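Local coordinates for protein 3-polyprenyl-4-hydroxybenzoate decarboxylase and related decarboxylases (Pelotomaculum thermopropionicum, PDB 6H6X) that binds prenylated FMN as a UbiD-class enzyme, carboxylates 2-furoic acid to 2,5-furandicarboxylic acid and, from its family, may decarboxylate 4-hydroxybenzoate, at residues Pro141-Leu153 / Leu197-Leu211. The protein carries 8 engineered substitutions. Numbering follows the deposited sequence.
Sequences PDSGVRNVSIHRL and LLASQATTRLGVDEL. With K (potassium ion), chain G; MN (manganese (II) ion), chain H; 4LU (1-deoxy-5-O-phosphono-1-(3,3,4,5-tetramethyl-9,11-dioxo-2,3,8,9,10,11-hexahydro-7H-quinolino[1,8-fg]pteridin-12-ium-7-y l)-D-ribitol), chain I.
Glu210 lies against Val148 and ties strand 146-157 to helix 210-217 at the cofactor phosphate. Glu210 CB packs on CB of Val148 at 3.8 Å. CG comes beside the potassium ion. A bend at chi2 (95°) turns the carboxylate back toward the strand and the metals, with CD beside Val148 O and near the manganese ion. Glu210 OE1 accepts a nearly straight bond from Val148 N (2.9 Å, 163°), which arrives from above the carboxylate plane. Glu210 OE2 bridges two metals, 2.3 Å from the manganese ion and 2.6 Å from the potassium ion.

Asn147 OD1 binds the manganese at 1.9 Å, while its ND2 donates to phosphate oxygen O2P of the prenylated FMN. That oxygen and a water also bind the manganese, and His169 completes the site. Carbonyl oxygens of Val148, Ser200 and Ala202 bind the potassium. Cofactor atoms O2P, O4' and O5' bind it too.

Arg146 and Asp209 join the segments away from the phosphate. The guanidinium approaches side-on and puts two nitrogens on one oxygen: Arg146 NE is 2.7 Å and NH2 2.6 Å from Asp209 OD2. The guanidinium and carboxylate planes are 61° apart. Asp209 OD1 instead accepts from Leu211 N, as the N-cap of the helix. Leu211 CD1 lies over one face of the guanidinium, offset toward its rim, and Arg146 NH1 has a second salt bridge with Glu233. Val148 CG2 is 3.6 Å from Leu211 CG. Further along the strand, Ile150 CD1 meets Leu197 CD2 and Ser200 OG.

Strand, loop and helix start all contribute oxygens to the metal site. The phosphate is bound by two adjacent metal ions that share Glu210 OE2 and O2P, and directly by Asn147 ND2. The metals' positive charge probably offsets that of the phosphate and the carboxylate.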
loop_
_atom_site.group_PDB
_atom_site.type_symbol
_atom_site.label_atom_id
_atom_site.label_comp_id
_atom_site.label_asym_id
_atom_site.label_seq_id
_atom_site.Cartn_x
_atom_site.Cartn_y
_atom_site.Cartn_z
ATOM N N PRO B 141 9.313 41.503 -18.000
ATOM C CA PRO B 141 9.396 42.629 -18.924
ATOM C C PRO B 141 10.132 43.888 -18.374
ATOM O O PRO B 141 10.550 44.717 -19.175
ATOM C CB PRO B 141 7.924 42.904 -19.260
ATOM C CG PRO B 141 7.169 42.455 -18.055
ATOM C CD PRO B 141 7.948 41.300 -17.479
ATOM N N ASP B 142 10.320 44.007 -17.051
ATOM C CA ASP B 142 11.120 45.110 -16.441
ATOM C C ASP B 142 12.540 44.700 -16.031
ATOM O O ASP B 142 13.475 45.408 -16.348
ATOM C CB ASP B 142 10.416 45.717 -15.208
ATOM C CG ASP B 142 9.031 46.305 -15.527
ATOM O OD1 ASP B 142 8.773 46.693 -16.697
ATOM O OD2 ASP B 142 8.185 46.383 -14.596
ATOM N N SER B 143 12.699 43.587 -15.313
ATOM C CA SER B 143 14.024 43.137 -14.840
ATOM C C SER B 143 14.779 42.219 -15.824
ATOM O O SER B 143 15.972 41.957 -15.641
ATOM C CB SER B 143 13.898 42.448 -13.474
ATOM O OG SER B 143 13.661 41.056 -13.583
ATOM N N GLY B 144 14.077 41.685 -16.827
ATOM C CA GLY B 144 14.689 40.805 -17.834
ATOM C C GLY B 144 15.050 39.374 -17.424
ATOM O O GLY B 144 15.542 38.627 -18.243
ATOM N N VAL B 145 14.839 38.984 -16.175
ATOM C CA VAL B 145 15.152 37.619 -15.760
ATOM C C VAL B 145 14.217 36.554 -16.396
ATOM O O VAL B 145 13.036 36.817 -16.673
ATOM C CB VAL B 145 15.149 37.457 -14.219
ATOM C CG1 VAL B 145 16.217 38.356 -13.587
ATOM C CG2 VAL B 145 13.747 37.690 -13.624
ATOM N N ARG B 146 14.782 35.370 -16.616
ATOM C CA ARG B 146 14.084 34.263 -17.241
ATOM C C ARG B 146 13.485 33.306 -16.202
ATOM O O ARG B 146 14.145 32.972 -15.213
ATOM C CB ARG B 146 15.050 33.496 -18.124
ATOM C CG ARG B 146 14.364 32.505 -19.043
ATOM C CD ARG B 146 15.276 32.224 -20.232
ATOM N NE ARG B 146 16.572 31.717 -19.787
ATOM C CZ ARG B 146 17.677 31.661 -20.534
ATOM N NH1 ARG B 146 17.688 32.046 -21.790
ATOM N NH2 ARG B 146 18.771 31.155 -20.018
ATOM N N ASN B 147 12.258 32.852 -16.461
ATOM C CA ASN B 147 11.588 31.832 -15.665
ATOM C C ASN B 147 11.013 30.716 -16.557
ATOM O O ASN B 147 10.580 30.967 -17.667
ATOM C CB ASN B 147 10.453 32.482 -14.872
ATOM C CG ASN B 147 9.935 31.603 -13.729
ATOM O OD1 ASN B 147 10.555 31.541 -12.657
ATOM N ND2 ASN B 147 8.759 30.941 -13.944
ATOM N N VAL B 148 10.968 29.502 -16.017
ATOM C CA VAL B 148 10.347 28.370 -16.660
ATOM C C VAL B 148 9.326 27.755 -15.673
ATOM O O VAL B 148 9.622 27.582 -14.511
ATOM C CB VAL B 148 11.400 27.327 -17.016
ATOM C CG1 VAL B 148 10.806 26.178 -17.812
ATOM C CG2 VAL B 148 12.590 28.001 -17.716
ATOM N N SER B 149 8.146 27.427 -16.171
ATOM C CA SER B 149 7.123 26.691 -15.423
ATOM C C SER B 149 6.256 25.871 -16.392
ATOM O O SER B 149 6.314 26.063 -17.615
ATOM C CB SER B 149 6.232 27.690 -14.632
ATOM O OG SER B 149 5.919 28.840 -15.415
ATOM N N ILE B 150 5.442 24.971 -15.839
ATOM C CA ILE B 150 4.555 24.159 -16.662
ATOM C C ILE B 150 3.120 24.538 -16.328
ATOM O O ILE B 150 2.717 24.496 -15.163
ATOM C CB ILE B 150 4.774 22.648 -16.413
ATOM C CG1 ILE B 150 6.157 22.248 -16.896
ATOM C CG2 ILE B 150 3.691 21.810 -17.128
ATOM C CD1 ILE B 150 6.456 20.763 -16.717
ATOM N N HIS B 151 2.356 24.850 -17.361
ATOM C CA HIS B 151 0.928 25.260 -17.259
ATOM C C HIS B 151 0.117 24.416 -18.217
ATOM O O HIS B 151 0.573 24.101 -19.337
ATOM C CB HIS B 151 0.767 26.758 -17.597
ATOM C CG HIS B 151 1.624 27.626 -16.740
ATOM N ND1 HIS B 151 1.169 28.202 -15.578
ATOM C CD2 HIS B 151 2.948 27.899 -16.800
ATOM C CE1 HIS B 151 2.170 28.830 -14.978
ATOM N NE2 HIS B 151 3.263 28.649 -15.694
ATOM N N ARG B 152 -1.068 23.992 -17.774
ATOM C CA ARG B 152 -2.009 23.392 -18.696
ATOM C C ARG B 152 -2.469 24.450 -19.706
ATOM O O ARG B 152 -2.656 25.611 -19.358
ATOM C CB ARG B 152 -3.173 22.757 -17.963
ATOM C CG ARG B 152 -4.188 23.729 -17.408
ATOM C CD ARG B 152 -5.206 23.005 -16.548
ATOM N NE ARG B 152 -6.334 23.880 -16.238
ATOM C CZ ARG B 152 -7.032 23.912 -15.101
ATOM N NH1 ARG B 152 -6.752 23.118 -14.054
ATOM N NH2 ARG B 152 -8.028 24.780 -15.003
ATOM N N LEU B 153 -2.574 24.040 -20.960
ATOM C CA LEU B 153 -2.983 24.913 -22.029
ATOM C C LEU B 153 -4.164 24.252 -22.758
ATOM O O LEU B 153 -4.049 23.153 -23.295
ATOM C CB LEU B 153 -1.816 25.120 -22.980
ATOM C CG LEU B 153 -0.616 25.741 -22.296
ATOM C CD1 LEU B 153 0.662 25.310 -22.937
ATOM C CD2 LEU B 153 -0.748 27.237 -22.334
ATOM N N LEU B 197 12.386 18.982 -17.350
ATOM C CA LEU B 197 11.044 19.004 -16.791
ATOM C C LEU B 197 11.128 19.091 -15.287
ATOM O O LEU B 197 10.425 19.897 -14.673
ATOM C CB LEU B 197 10.246 17.769 -17.198
ATOM C CG LEU B 197 9.905 17.605 -18.667
ATOM C CD1 LEU B 197 9.330 16.234 -18.943
ATOM C CD2 LEU B 197 8.962 18.642 -19.161
ATOM N N LEU B 198 12.015 18.284 -14.715
ATOM C CA LEU B 198 12.272 18.313 -13.291
ATOM C C LEU B 198 12.759 19.686 -12.858
ATOM O O LEU B 198 12.222 20.279 -11.927
ATOM C CB LEU B 198 13.217 17.195 -12.939
ATOM C CG LEU B 198 13.586 16.982 -11.489
ATOM C CD1 LEU B 198 12.378 16.655 -10.663
ATOM C CD2 LEU B 198 14.522 15.784 -11.445
ATOM N N ALA B 199 13.678 20.271 -13.606
ATOM C CA ALA B 199 14.142 21.636 -13.308
ATOM C C ALA B 199 13.072 22.701 -13.377
ATOM O O ALA B 199 13.149 23.683 -12.633
ATOM C CB ALA B 199 15.280 22.033 -14.206
ATOM N N SER B 200 12.079 22.538 -14.247
ATOM C CA SER B 200 11.007 23.511 -14.360
ATOM C C SER B 200 10.097 23.573 -13.127
ATOM O O SER B 200 9.289 24.504 -13.018
ATOM C CB SER B 200 10.129 23.192 -15.578
ATOM O OG SER B 200 9.299 22.051 -15.302
ATOM N N GLN B 201 10.170 22.566 -12.270
ATOM C CA GLN B 201 9.409 22.494 -11.016
ATOM C C GLN B 201 10.157 23.001 -9.787
ATOM O O GLN B 201 9.641 22.936 -8.697
ATOM C CB GLN B 201 8.962 21.031 -10.802
ATOM C CG GLN B 201 8.102 20.536 -11.949
ATOM C CD GLN B 201 6.898 21.458 -12.144
ATOM O OE1 GLN B 201 6.795 22.249 -13.134
ATOM N NE2 GLN B 201 5.993 21.400 -11.176
ATOM N N ALA B 202 11.390 23.460 -9.927
ATOM C CA ALA B 202 12.071 24.138 -8.789
ATOM C C ALA B 202 11.294 25.377 -8.319
ATOM O O ALA B 202 10.848 26.236 -9.131
ATOM C CB ALA B 202 13.495 24.531 -9.135
ATOM N N THR B 203 11.123 25.429 -7.007
ATOM C CA THR B 203 10.482 26.537 -6.327
ATOM C C THR B 203 11.641 27.334 -5.754
ATOM O O THR B 203 12.381 26.843 -4.897
ATOM C CB THR B 203 9.539 26.036 -5.207
ATOM O OG1 THR B 203 8.674 25.006 -5.714
ATOM C CG2 THR B 203 8.702 27.196 -4.628
ATOM N N THR B 204 11.822 28.539 -6.273
ATOM C CA THR B 204 12.961 29.372 -5.916
ATOM C C THR B 204 12.491 30.779 -5.622
ATOM O O THR B 204 11.305 31.121 -5.832
ATOM C CB THR B 204 14.003 29.444 -7.052
ATOM O OG1 THR B 204 13.569 30.393 -8.057
ATOM C CG2 THR B 204 14.265 28.049 -7.681
ATOM N N ARG B 205 13.430 31.594 -5.150
ATOM C CA ARG B 205 13.169 33.020 -4.971
ATOM C C ARG B 205 13.088 33.634 -6.375
ATOM O O ARG B 205 13.441 32.997 -7.372
ATOM C CB ARG B 205 14.206 33.696 -4.049
ATOM C CG ARG B 205 15.308 34.489 -4.757
ATOM C CD ARG B 205 16.687 34.200 -4.194
ATOM N NE ARG B 205 17.682 34.442 -5.242
ATOM C CZ ARG B 205 18.846 33.811 -5.385
ATOM N NH1 ARG B 205 19.246 32.860 -4.531
ATOM N NH2 ARG B 205 19.642 34.154 -6.404
ATOM N N LEU B 206 12.647 34.884 -6.436
ATOM C CA LEU B 206 12.048 35.445 -7.653
ATOM C C LEU B 206 12.909 35.472 -8.943
ATOM O O LEU B 206 12.345 35.492 -10.044
ATOM C CB LEU B 206 11.485 36.838 -7.336
ATOM C CG LEU B 206 10.637 37.562 -8.383
ATOM C CD1 LEU B 206 9.540 36.672 -8.945
ATOM C CD2 LEU B 206 10.045 38.822 -7.764
ATOM N N GLY B 207 14.240 35.454 -8.833
ATOM C CA GLY B 207 15.108 35.578 -10.024
ATOM C C GLY B 207 16.151 34.502 -10.345
ATOM O O GLY B 207 17.291 34.844 -10.697
ATOM N N VAL B 208 15.804 33.217 -10.252
ATOM C CA VAL B 208 16.741 32.174 -10.709
ATOM C C VAL B 208 16.129 31.383 -11.859
ATOM O O VAL B 208 14.981 30.920 -11.811
ATOM C CB VAL B 208 17.332 31.284 -9.582
ATOM C CG1 VAL B 208 16.266 30.703 -8.716
ATOM C CG2 VAL B 208 18.190 30.160 -10.143
ATOM N N ASP B 209 16.944 31.252 -12.895
ATOM C CA ASP B 209 16.520 30.766 -14.186
ATOM C C ASP B 209 16.528 29.240 -14.118
ATOM O O ASP B 209 17.576 28.590 -13.957
ATOM C CB ASP B 209 17.478 31.324 -15.251
ATOM C CG ASP B 209 17.238 30.764 -16.637
ATOM O OD1 ASP B 209 16.290 29.984 -16.846
ATOM O OD2 ASP B 209 18.027 31.121 -17.535
ATOM N N GLU B 210 15.338 28.653 -14.229
ATOM C CA GLU B 210 15.269 27.190 -14.213
ATOM C C GLU B 210 15.990 26.503 -15.354
ATOM O O GLU B 210 16.382 25.352 -15.201
ATOM C CB GLU B 210 13.839 26.706 -14.111
ATOM C CG GLU B 210 13.254 27.061 -12.758
ATOM C CD GLU B 210 12.472 28.361 -12.759
ATOM O OE1 GLU B 210 12.672 29.266 -13.626
ATOM O OE2 GLU B 210 11.606 28.437 -11.870
ATOM N N LEU B 211 16.226 27.176 -16.464
ATOM C CA LEU B 211 17.054 26.535 -17.544
ATOM C C LEU B 211 18.517 26.329 -17.094
ATOM O O LEU B 211 19.158 25.368 -17.478
ATOM C CB LEU B 211 16.998 27.354 -18.836
ATOM C CG LEU B 211 15.632 27.482 -19.497
ATOM C CD1 LEU B 211 15.772 28.241 -20.815
ATOM C CD2 LEU B 211 14.964 26.133 -19.759
HETATM K K K G . 9.462 26.924 -11.746
HETATM MN MN MN H . 10.739 30.456 -11.097
HETATM C C9 4LU I . 3.156 21.291 -13.114
HETATM C C8 4LU I . 3.234 20.049 -13.811
HETATM C C7 4LU I . 2.190 19.564 -14.607
HETATM C C10 4LU I . 0.883 24.267 -12.767
HETATM C C6 4LU I . 0.851 20.276 -14.520
HETATM N N3 4LU I . -0.805 26.241 -13.788
HETATM C C2 4LU I . 0.178 26.571 -12.889
HETATM C C13 4LU I . -0.723 18.559 -15.933
HETATM C C5 4LU I . -0.422 19.921 -15.342
HETATM C C1 4LU I . -1.559 21.807 -14.242
HETATM O O2 4LU I . 0.320 27.782 -12.533
HETATM N N1 4LU I . 1.010 25.603 -12.401
HETATM C C4 4LU I . -1.011 24.960 -14.215
HETATM O O4 4LU I . -1.913 24.703 -15.054
HETATM C C4A 4LU I . -0.123 23.869 -13.679
HETATM N N5 4LU I . -0.237 22.502 -14.099
HETATM C C3 4LU I . -1.587 20.834 -15.172
HETATM C C12 4LU I . -0.028 20.576 -16.697
HETATM C C5A 4LU I . 0.866 21.621 -13.937
HETATM C C7M 4LU I . 2.318 18.223 -15.326
HETATM C C8M 4LU I . 4.551 19.331 -13.682
HETATM C C9A 4LU I . 1.999 22.099 -13.096
HETATM N N10 4LU I . 1.778 23.277 -12.284
HETATM C "C1'" 4LU I . 2.763 23.716 -11.298
HETATM C "C2'" 4LU I . 3.894 24.653 -11.785
HETATM O "O2'" 4LU I . 4.474 24.253 -13.030
HETATM C "C3'" 4LU I . 4.997 24.624 -10.739
HETATM O "O3'" 4LU I . 4.431 24.845 -9.444
HETATM C "C4'" 4LU I . 6.117 25.620 -11.055
HETATM O "O4'" 4LU I . 7.377 25.334 -10.376
HETATM C "C5'" 4LU I . 5.798 27.076 -10.759
HETATM O "O5'" 4LU I . 7.036 27.702 -11.160
HETATM P P 4LU I . 7.472 29.196 -10.691
HETATM O O2P 4LU I . 8.722 29.574 -11.506
HETATM O O3P 4LU I . 6.287 30.123 -11.089
HETATM O O1P 4LU I . 7.766 29.051 -9.197
HETATM O O HOH W 1 10.599 29.023 -9.186
#